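PDB 3HAZ: proline dehydrogenase from Bradyrhizobium japonicum USDA 110, which probably oxidises proline to glutamate in two steps, pairing an FAD-dependent proline dehydrogenase with an NAD-dependent aldehyde dehydrogenase in one polypeptide. Local coordinates for residues D325-L330 with L338-V343; S381-L384 with R389-P392. All blocks are in the same frame, centred on the assembly; numbering follows the deposited sequence.

Contact 1: residues D325-L330 with L338-V343; sequences DYVDAL and LMVRLV. With FAD (flavin-adenine dinucleotide), chain C.
V327, on the inner side of helix 320-333, touches L338 and V340 through a single methyl group. Its CG1 lies 3.7 Å from L338 CD1 and 4.1 Å from V340 CG2, so one branch bridges two strand residues that point to the same side of the sheet. The torsion accounts for this: CG1 stands opposite the backbone nitrogen (chi1 172°), which turns it to the strand. L338 CD1 also comes within 3.9 Å of V327 O and so reaches the helix backbone. These three buried residues form the tight part. The rest is looser: the side chain of L330 stays at least 5.2 Å from the strand segment, and D328, partly exposed, has its CB directed away from the strand while its carboxylate forms a salt bridge with R332. Together the segments bury 120 Å² in all.

Toward the C-terminal end the strand meets FAD. R341 NH1 is 3.1 Å from FAD N5, and FAD C6 lies over one guanidinium face, with FAD O4 in plane at its edge. D280 forms a salt bridge with NH1, S237 and Y443 hydrogen-bond with NH2, and Q418 with NE; together they would fix its rotation. Shortening R341 to an alanine is likely to leave the D280 carboxylate without this charge partner and to open a gap beside FAD N5. V343 adds a van der Waals contact with the flavin ring, CG2 lying 3.5 Å from FAD N1.

The geometry is that of a beta-alpha-beta unit in the proline dehydrogenase barrel, whose strand ends line the flavin site. Strand 338-343 runs parallel between strands 309-314 and 390-395; V327 also packs on L311, while the side chains of Y326 and L330 touch helix 287-298.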
ATOM      1  N   ASP A 325      38.023  36.330   0.823  1.00 23.54           N
ATOM      2  CA  ASP A 325      38.172  37.600   1.537  1.00 28.30           C
ATOM      3  C   ASP A 325      39.497  37.635   2.293  1.00 26.60           C
ATOM      4  O   ASP A 325      40.201  38.642   2.287  1.00 28.15           O
ATOM      5  CB  ASP A 325      37.033  37.810   2.537  1.00 32.33           C
ATOM      6  CG  ASP A 325      35.686  38.038   1.865  1.00 41.52           C
ATOM      7  OD1 ASP A 325      35.653  38.440   0.683  1.00 43.02           O
ATOM      8  OD2 ASP A 325      34.654  37.831   2.536  1.00 39.14           O
ATOM      9  N   TYR A 326      39.812  36.526   2.957  1.00 29.60           N
ATOM     10  CA  TYR A 326      41.022  36.410   3.766  1.00 28.70           C
ATOM     11  C   TYR A 326      42.273  36.498   2.897  1.00 30.32           C
ATOM     12  O   TYR A 326      43.240  37.188   3.237  1.00 29.68           O
ATOM     13  CB  TYR A 326      41.006  35.088   4.550  1.00 27.59           C
ATOM     14  CG  TYR A 326      42.257  34.826   5.361  1.00 33.76           C
ATOM     15  CD1 TYR A 326      42.390  35.326   6.650  1.00 30.54           C
ATOM     16  CD2 TYR A 326      43.300  34.073   4.838  1.00 34.06           C
ATOM     17  CE1 TYR A 326      43.528  35.086   7.396  1.00 30.34           C
ATOM     18  CE2 TYR A 326      44.442  33.830   5.573  1.00 29.21           C
ATOM     19  CZ  TYR A 326      44.553  34.341   6.852  1.00 32.27           C
ATOM     20  OH  TYR A 326      45.694  34.099   7.584  1.00 27.12           O
ATOM     21  N   VAL A 327      42.248  35.798   1.771  1.00 26.69           N
ATOM     22  CA  VAL A 327      43.379  35.793   0.860  1.00 27.02           C
ATOM     23  C   VAL A 327      43.612  37.184   0.274  1.00 27.44           C
ATOM     24  O   VAL A 327      44.755  37.631   0.159  1.00 27.57           O
ATOM     25  CB  VAL A 327      43.202  34.751  -0.268  1.00 25.74           C
ATOM     26  CG1 VAL A 327      44.307  34.900  -1.308  1.00 22.34           C
ATOM     27  CG2 VAL A 327      43.211  33.350   0.317  1.00 33.66           C
ATOM     28  N   ASP A 328      42.531  37.874  -0.078  1.00 29.48           N
ATOM     29  CA  ASP A 328      42.656  39.231  -0.607  1.00 33.97           C
ATOM     30  C   ASP A 328      43.257  40.186   0.425  1.00 29.61           C
ATOM     31  O   ASP A 328      44.136  40.982   0.104  1.00 30.78           O
ATOM     32  CB  ASP A 328      41.307  39.772  -1.087  1.00 40.05           C
ATOM     33  CG  ASP A 328      41.447  41.091  -1.833  1.00 45.99           C
ATOM     34  OD1 ASP A 328      42.242  41.142  -2.798  1.00 48.21           O
ATOM     35  OD2 ASP A 328      40.770  42.072  -1.454  1.00 35.51           O
ATOM     36  N   ALA A 329      42.769  40.112   1.660  1.00 26.86           N
ATOM     37  CA  ALA A 329      43.287  40.956   2.734  1.00 29.21           C
ATOM     38  C   ALA A 329      44.764  40.671   2.971  1.00 33.36           C
ATOM     39  O   ALA A 329      45.555  41.575   3.238  1.00 34.84           O
ATOM     40  CB  ALA A 329      42.495  40.733   4.004  1.00 25.96           C
ATOM     41  N   LEU A 330      45.123  39.398   2.875  1.00 36.85           N
ATOM     42  CA  LEU A 330      46.501  38.963   3.007  1.00 37.58           C
ATOM     43  C   LEU A 330      47.335  39.645   1.923  1.00 37.44           C
ATOM     44  O   LEU A 330      48.408  40.191   2.188  1.00 31.35           O
ATOM     45  CB  LEU A 330      46.557  37.445   2.836  1.00 39.06           C
ATOM     46  CG  LEU A 330      47.495  36.603   3.695  1.00 39.82           C
ATOM     47  CD1 LEU A 330      47.516  37.098   5.131  1.00 38.75           C
ATOM     48  CD2 LEU A 330      47.058  35.146   3.630  1.00 29.68           C
ATOM     49  N   LEU A 338      48.950  37.784  -6.083  1.00 24.30           N
ATOM     50  CA  LEU A 338      48.831  36.347  -5.891  1.00 25.33           C
ATOM     51  C   LEU A 338      48.119  35.700  -7.064  1.00 26.80           C
ATOM     52  O   LEU A 338      47.259  36.310  -7.700  1.00 26.99           O
ATOM     53  CB  LEU A 338      48.064  36.031  -4.601  1.00 29.67           C
ATOM     54  CG  LEU A 338      48.598  36.630  -3.297  1.00 32.70           C
ATOM     55  CD1 LEU A 338      47.639  36.345  -2.144  1.00 26.62           C
ATOM     56  CD2 LEU A 338      49.991  36.104  -2.990  1.00 29.31           C
ATOM     57  N   MET A 339      48.495  34.463  -7.352  1.00 26.94           N
ATOM     58  CA  MET A 339      47.768  33.645  -8.304  1.00 18.60           C
ATOM     59  C   MET A 339      46.952  32.636  -7.498  1.00 27.18           C
ATOM     60  O   MET A 339      47.496  31.875  -6.693  1.00 25.87           O
ATOM     61  CB  MET A 339      48.739  32.977  -9.282  1.00 25.10           C
ATOM     62  CG  MET A 339      49.526  33.990 -10.132  1.00 25.70           C
ATOM     63  SD  MET A 339      50.912  33.316 -11.085  1.00 28.58           S
ATOM     64  CE  MET A 339      50.049  32.584 -12.487  1.00 20.25           C
ATOM     65  N   VAL A 340      45.640  32.668  -7.691  1.00 24.53           N
ATOM     66  CA  VAL A 340      44.723  31.929  -6.838  1.00 17.97           C
ATOM     67  C   VAL A 340      43.891  30.945  -7.647  1.00 18.64           C
ATOM     68  O   VAL A 340      43.147  31.337  -8.542  1.00 27.09           O
ATOM     69  CB  VAL A 340      43.788  32.893  -6.101  1.00 23.57           C
ATOM     70  CG1 VAL A 340      42.844  32.126  -5.196  1.00 24.11           C
ATOM     71  CG2 VAL A 340      44.609  33.908  -5.316  1.00 15.84           C
ATOM     72  N   ARG A 341      44.032  29.663  -7.330  1.00 21.27           N
ATOM     73  CA  ARG A 341      43.314  28.613  -8.037  1.00 19.97           C
ATOM     74  C   ARG A 341      41.974  28.305  -7.393  1.00 25.60           C
ATOM     75  O   ARG A 341      41.904  27.964  -6.212  1.00 26.50           O
ATOM     76  CB  ARG A 341      44.141  27.327  -8.086  1.00 12.91           C
ATOM     77  CG  ARG A 341      43.454  26.222  -8.881  1.00 19.41           C
ATOM     78  CD  ARG A 341      44.010  24.854  -8.531  1.00 14.80           C
ATOM     79  NE  ARG A 341      45.421  24.739  -8.870  1.00 16.75           N
ATOM     80  CZ  ARG A 341      46.291  24.040  -8.153  1.00 19.56           C
ATOM     81  NH1 ARG A 341      45.890  23.406  -7.057  1.00 19.29           N
ATOM     82  NH2 ARG A 341      47.555  23.985  -8.524  1.00 20.29           N
ATOM     83  N   LEU A 342      40.909  28.418  -8.177  1.00 21.75           N
ATOM     84  CA  LEU A 342      39.582  28.049  -7.703  1.00 18.76           C
ATOM     85  C   LEU A 342      39.225  26.667  -8.235  1.00 20.29           C
ATOM     86  O   LEU A 342      39.271  26.425  -9.441  1.00 21.65           O
ATOM     87  CB  LEU A 342      38.536  29.070  -8.147  1.00 14.47           C
ATOM     88  CG  LEU A 342      37.144  28.895  -7.547  1.00 17.32           C
ATOM     89  CD1 LEU A 342      37.156  29.217  -6.041  1.00 15.23           C
ATOM     90  CD2 LEU A 342      36.124  29.757  -8.292  1.00 18.30           C
ATOM     91  N   VAL A 343      38.879  25.762  -7.326  1.00 17.06           N
ATOM     92  CA  VAL A 343      38.486  24.411  -7.689  1.00 18.48           C
ATOM     93  C   VAL A 343      37.174  24.120  -6.980  1.00 20.01           C
ATOM     94  O   VAL A 343      36.773  24.849  -6.069  1.00 17.43           O
ATOM     95  CB  VAL A 343      39.509  23.371  -7.187  1.00 18.22           C
ATOM     96  CG1 VAL A 343      40.927  23.733  -7.635  1.00 15.26           C
ATOM     97  CG2 VAL A 343      39.431  23.259  -5.659  1.00 14.04           C
TER
HETATM   98  PA  FAD C2001      32.301  18.570 -12.140  1.00 18.91           P
HETATM   99  O1A FAD C2001      31.766  17.135 -12.709  1.00 21.34           O
HETATM  100  O2A FAD C2001      31.554  19.705 -12.681  1.00 25.24           O
HETATM  101  O5B FAD C2001      32.136  18.579 -10.522  1.00 22.31           O
HETATM  102  C5B FAD C2001      32.673  17.507  -9.802  1.00 24.04           C
HETATM  103  C4B FAD C2001      32.684  17.844  -8.305  1.00 20.13           C
HETATM  104  O4B FAD C2001      31.489  18.570  -7.684  1.00 18.48           O
HETATM  105  C3B FAD C2001      33.452  17.237  -7.296  1.00 19.76           C
HETATM  106  O3B FAD C2001      34.824  16.986  -7.543  1.00 17.71           O
HETATM  107  C2B FAD C2001      32.993  17.915  -6.030  1.00 19.79           C
HETATM  108  O2B FAD C2001      33.839  18.914  -5.491  1.00 18.92           O
HETATM  109  C1B FAD C2001      31.592  18.336  -6.296  1.00 19.68           C
HETATM  110  N9A FAD C2001      30.524  17.422  -5.934  1.00 23.84           N
HETATM  111  C8A FAD C2001      30.255  16.159  -6.452  1.00 22.43           C
HETATM  112  N7A FAD C2001      29.120  15.694  -5.844  1.00 17.56           N
HETATM  113  C5A FAD C2001      28.682  16.689  -4.940  1.00 18.78           C
HETATM  114  C6A FAD C2001      27.512  16.759  -3.997  1.00 19.68           C
HETATM  115  N6A FAD C2001      26.572  15.648  -3.896  1.00 21.45           N
HETATM  116  N1A FAD C2001      27.320  17.828  -3.255  1.00 22.84           N
HETATM  117  C2A FAD C2001      28.204  18.921  -3.341  1.00 18.24           C
HETATM  118  N3A FAD C2001      29.330  18.853  -4.244  1.00 24.31           N
HETATM  119  C4A FAD C2001      29.527  17.737  -5.018  1.00 20.28           C
HETATM  120  N1  FAD C2001      40.613  19.935  -5.362  1.00 17.50           N
HETATM  121  C2  FAD C2001      40.972  20.116  -4.048  1.00 14.53           C
HETATM  122  O2  FAD C2001      40.107  19.733  -3.047  1.00 20.11           O
HETATM  123  N3  FAD C2001      42.263  20.659  -3.728  1.00 23.87           N
HETATM  124  C4  FAD C2001      43.133  20.999  -4.725  1.00 19.21           C
HETATM  125  O4  FAD C2001      44.364  21.590  -4.415  1.00 21.37           O
HETATM  126  C4X FAD C2001      42.758  20.815  -6.101  1.00 17.76           C
HETATM  127  N5  FAD C2001      43.696  21.191  -7.204  1.00 17.46           N
HETATM  128  C5X FAD C2001      43.310  20.996  -8.553  1.00 22.61           C
HETATM  129  C6  FAD C2001      44.238  21.358  -9.634  1.00 20.96           C
HETATM  130  C7  FAD C2001      43.848  21.168 -10.980  1.00 21.13           C
HETATM  131  C7M FAD C2001      44.825  21.525 -12.089  1.00 18.23           C
HETATM  132  C8  FAD C2001      42.512  20.613 -11.302  1.00 25.68           C
HETATM  133  C8M FAD C2001      42.064  20.391 -12.756  1.00 22.32           C
HETATM  134  C9  FAD C2001      41.629  20.269 -10.265  1.00 21.59           C
HETATM  135  C9A FAD C2001      42.030  20.455  -8.859  1.00 22.86           C
HETATM  136  N10 FAD C2001      41.115  20.097  -7.772  1.00 20.92           N
HETATM  137  C10 FAD C2001      41.518  20.298  -6.399  1.00 17.95           C
HETATM  138  C1' FAD C2001      39.696  19.690  -8.027  1.00 19.82           C
HETATM  139  C2' FAD C2001      39.432  18.168  -8.154  1.00 19.73           C
HETATM  140  O2' FAD C2001      40.658  17.474  -8.358  1.00 17.38           O
HETATM  141  C3' FAD C2001      38.411  17.929  -9.278  1.00 20.59           C
HETATM  142  O3' FAD C2001      39.049  18.038 -10.546  1.00 21.57           O
HETATM  143  C4' FAD C2001      37.201  18.930  -9.230  1.00 25.15           C
HETATM  144  O4' FAD C2001      36.592  19.132  -8.002  1.00 20.49           O
HETATM  145  C5' FAD C2001      36.165  18.643 -10.349  1.00 22.17           C
HETATM  146  O5' FAD C2001      35.394  19.784 -10.693  1.00 29.89           O
HETATM  147  P   FAD C2001      34.853  19.901 -12.256  1.00 19.02           P
HETATM  148  O1P FAD C2001      34.092  21.370 -12.471  1.00 29.81           O
HETATM  149  O2P FAD C2001      35.977  19.719 -13.182  1.00 17.83           O
HETATM  150  O3P FAD C2001      33.882  18.612 -12.510  1.00 26.15           O

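Contact 2: residues S381-L384 with R389-P392; sequences SKLL and RIFP
L383 meets both I390 and P392 where the beta-alpha barrel of the proline dehydrogenase region passes from helix 369-384 to strand 390-395, with a short loop between them. The two segments bury 167 Å² through van der Waals approaches.

Among the side-chain contacts, L383 works with two parts. Its CD2 methyl comes 3.8 Å from I390 CG2, the two side chains meeting at a slant, and its CB lies 4.0 Å from P392 CB. I390 offers the gamma branch that stands opposite its backbone nitrogen, while its longer branch (chi1 -57°) leads away from the helix. L384 contributes less: its CB points away from the strand, yet CD2 returns to within 4.5 Å of P392 CG. Apolar neighbours continue the core, because L383 also packs on I324, V340 and L342, and P392 on F415.

Polar links lie around this apolar centre. R389, partly exposed, forms a salt bridge through NH1 with D335, and the same nitrogen is hydrogen-bonded to the backbone oxygen of R336. At the end of the helix, L384 O is hydrogen-bonded to NE of R387, in the loop before the strand.

The remaining kind of contact is between side chain and backbone. The proline ring lies against the last turn of the helix, its CG 3.6 Å from L383 O and 3.9 Å from L383 C.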
ATOM      1  N   SER A 381      33.079  34.880  -9.837  1.00 24.41           N
ATOM      2  CA  SER A 381      32.702  36.274 -10.018  1.00 25.84           C
ATOM      3  C   SER A 381      33.476  37.143  -9.029  1.00 29.44           C
ATOM      4  O   SER A 381      34.012  38.192  -9.382  1.00 26.89           O
ATOM      5  CB  SER A 381      31.196  36.433  -9.806  1.00 32.87           C
ATOM      6  OG  SER A 381      30.803  37.788  -9.915  1.00 49.23           O
ATOM      7  N   LYS A 382      33.534  36.684  -7.786  1.00 33.03           N
ATOM      8  CA  LYS A 382      34.254  37.379  -6.729  1.00 31.77           C
ATOM      9  C   LYS A 382      35.728  37.552  -7.092  1.00 30.06           C
ATOM     10  O   LYS A 382      36.276  38.647  -6.989  1.00 25.23           O
ATOM     11  CB  LYS A 382      34.127  36.580  -5.436  1.00 35.23           C
ATOM     12  CG  LYS A 382      34.362  37.345  -4.152  1.00 35.60           C
ATOM     13  CD  LYS A 382      33.952  36.466  -2.972  1.00 32.22           C
ATOM     14  CE  LYS A 382      34.442  37.029  -1.651  1.00 32.92           C
ATOM     15  NZ  LYS A 382      33.794  38.327  -1.335  1.00 36.02           N
ATOM     16  N   LEU A 383      36.370  36.468  -7.518  1.00 24.45           N
ATOM     17  CA  LEU A 383      37.789  36.522  -7.849  1.00 28.01           C
ATOM     18  C   LEU A 383      38.074  37.435  -9.042  1.00 30.13           C
ATOM     19  O   LEU A 383      39.072  38.151  -9.055  1.00 30.76           O
ATOM     20  CB  LEU A 383      38.344  35.121  -8.106  1.00 18.76           C
ATOM     21  CG  LEU A 383      38.617  34.290  -6.853  1.00 28.28           C
ATOM     22  CD1 LEU A 383      38.759  32.812  -7.216  1.00 27.40           C
ATOM     23  CD2 LEU A 383      39.862  34.806  -6.121  1.00 19.22           C
ATOM     24  N   LEU A 384      37.199  37.408 -10.042  1.00 29.59           N
ATOM     25  CA  LEU A 384      37.403  38.224 -11.232  1.00 31.82           C
ATOM     26  C   LEU A 384      37.444  39.708 -10.877  1.00 32.00           C
ATOM     27  O   LEU A 384      38.191  40.479 -11.478  1.00 29.46           O
ATOM     28  CB  LEU A 384      36.321  37.951 -12.277  1.00 24.28           C
ATOM     29  CG  LEU A 384      36.445  36.618 -13.015  1.00 25.39           C
ATOM     30  CD1 LEU A 384      35.184  36.312 -13.805  1.00 24.44           C
ATOM     31  CD2 LEU A 384      37.679  36.597 -13.925  1.00 17.94           C
ATOM     32  N   ARG A 389      45.241  42.550  -8.754  1.00 38.45           N
ATOM     33  CA  ARG A 389      46.080  42.058  -7.667  1.00 38.82           C
ATOM     34  C   ARG A 389      46.015  40.535  -7.602  1.00 34.04           C
ATOM     35  O   ARG A 389      47.037  39.863  -7.457  1.00 34.35           O
ATOM     36  CB  ARG A 389      45.661  42.663  -6.326  1.00 36.95           C
ATOM     37  CG  ARG A 389      46.529  42.204  -5.167  1.00 40.40           C
ATOM     38  CD  ARG A 389      46.199  42.937  -3.874  1.00 38.09           C
ATOM     39  NE  ARG A 389      46.372  44.384  -3.994  1.00 37.69           N
ATOM     40  CZ  ARG A 389      47.537  45.020  -3.900  1.00 41.24           C
ATOM     41  NH1 ARG A 389      48.659  44.339  -3.697  1.00 38.30           N
ATOM     42  NH2 ARG A 389      47.581  46.342  -4.018  1.00 40.54           N
ATOM     43  N   ILE A 390      44.805  40.000  -7.698  1.00 27.15           N
ATOM     44  CA  ILE A 390      44.597  38.558  -7.727  1.00 29.35           C
ATOM     45  C   ILE A 390      44.484  38.082  -9.177  1.00 33.40           C
ATOM     46  O   ILE A 390      43.686  38.613  -9.952  1.00 28.91           O
ATOM     47  CB  ILE A 390      43.314  38.148  -6.959  1.00 28.13           C
ATOM     48  CG1 ILE A 390      43.357  38.645  -5.512  1.00 29.52           C
ATOM     49  CG2 ILE A 390      43.106  36.635  -7.012  1.00 29.17           C
ATOM     50  CD1 ILE A 390      44.520  38.091  -4.697  1.00 32.93           C
ATOM     51  N   PHE A 391      45.296  37.095  -9.537  1.00 27.48           N
ATOM     52  CA  PHE A 391      45.196  36.449 -10.840  1.00 23.10           C
ATOM     53  C   PHE A 391      44.491  35.105 -10.650  1.00 26.81           C
ATOM     54  O   PHE A 391      45.094  34.148 -10.164  1.00 28.52           O
ATOM     55  CB  PHE A 391      46.593  36.253 -11.444  1.00 23.13           C
ATOM     56  CG  PHE A 391      46.589  35.598 -12.804  1.00 20.73           C
ATOM     57  CD1 PHE A 391      46.536  36.369 -13.964  1.00 17.14           C
ATOM     58  CD2 PHE A 391      46.668  34.210 -12.923  1.00 20.61           C
ATOM     59  CE1 PHE A 391      46.543  35.770 -15.220  1.00 24.06           C
ATOM     60  CE2 PHE A 391      46.673  33.597 -14.180  1.00 22.51           C
ATOM     61  CZ  PHE A 391      46.609  34.378 -15.330  1.00 18.79           C
ATOM     62  N   PRO A 392      43.199  35.040 -11.010  1.00 22.90           N
ATOM     63  CA  PRO A 392      42.403  33.828 -10.787  1.00 21.49           C
ATOM     64  C   PRO A 392      42.744  32.730 -11.785  1.00 23.18           C
ATOM     65  O   PRO A 392      43.037  33.013 -12.947  1.00 20.59           O
ATOM     66  CB  PRO A 392      40.954  34.299 -11.006  1.00 23.79           C
ATOM     67  CG  PRO A 392      41.010  35.804 -11.046  1.00 26.16           C
ATOM     68  CD  PRO A 392      42.386  36.140 -11.553  1.00 17.85           C
TER

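In the fold
Both contacts place a barrel helix against a strand of one parallel sheet, and in both the residues that touch across the segments are buried. The ion pairs D328 with R332 and R389 with D335 involve partly exposed residues, whereas R341 is a buried charge at the flavin. The centres are about 8 Å apart, on adjacent strands. L338 O and F391 N, 2.8 Å apart, probably form a hydrogen bond, and V340 CG2 packs 3.5 Å from I390 CG2. A salt bridge from D325 OD1 to K382 NZ (2.7 Å) joins the helices. Contact 2 is aliphatic apart from the proline ring resting on a helix carbonyl, the side chain of L383 about 13 Å from the FAD.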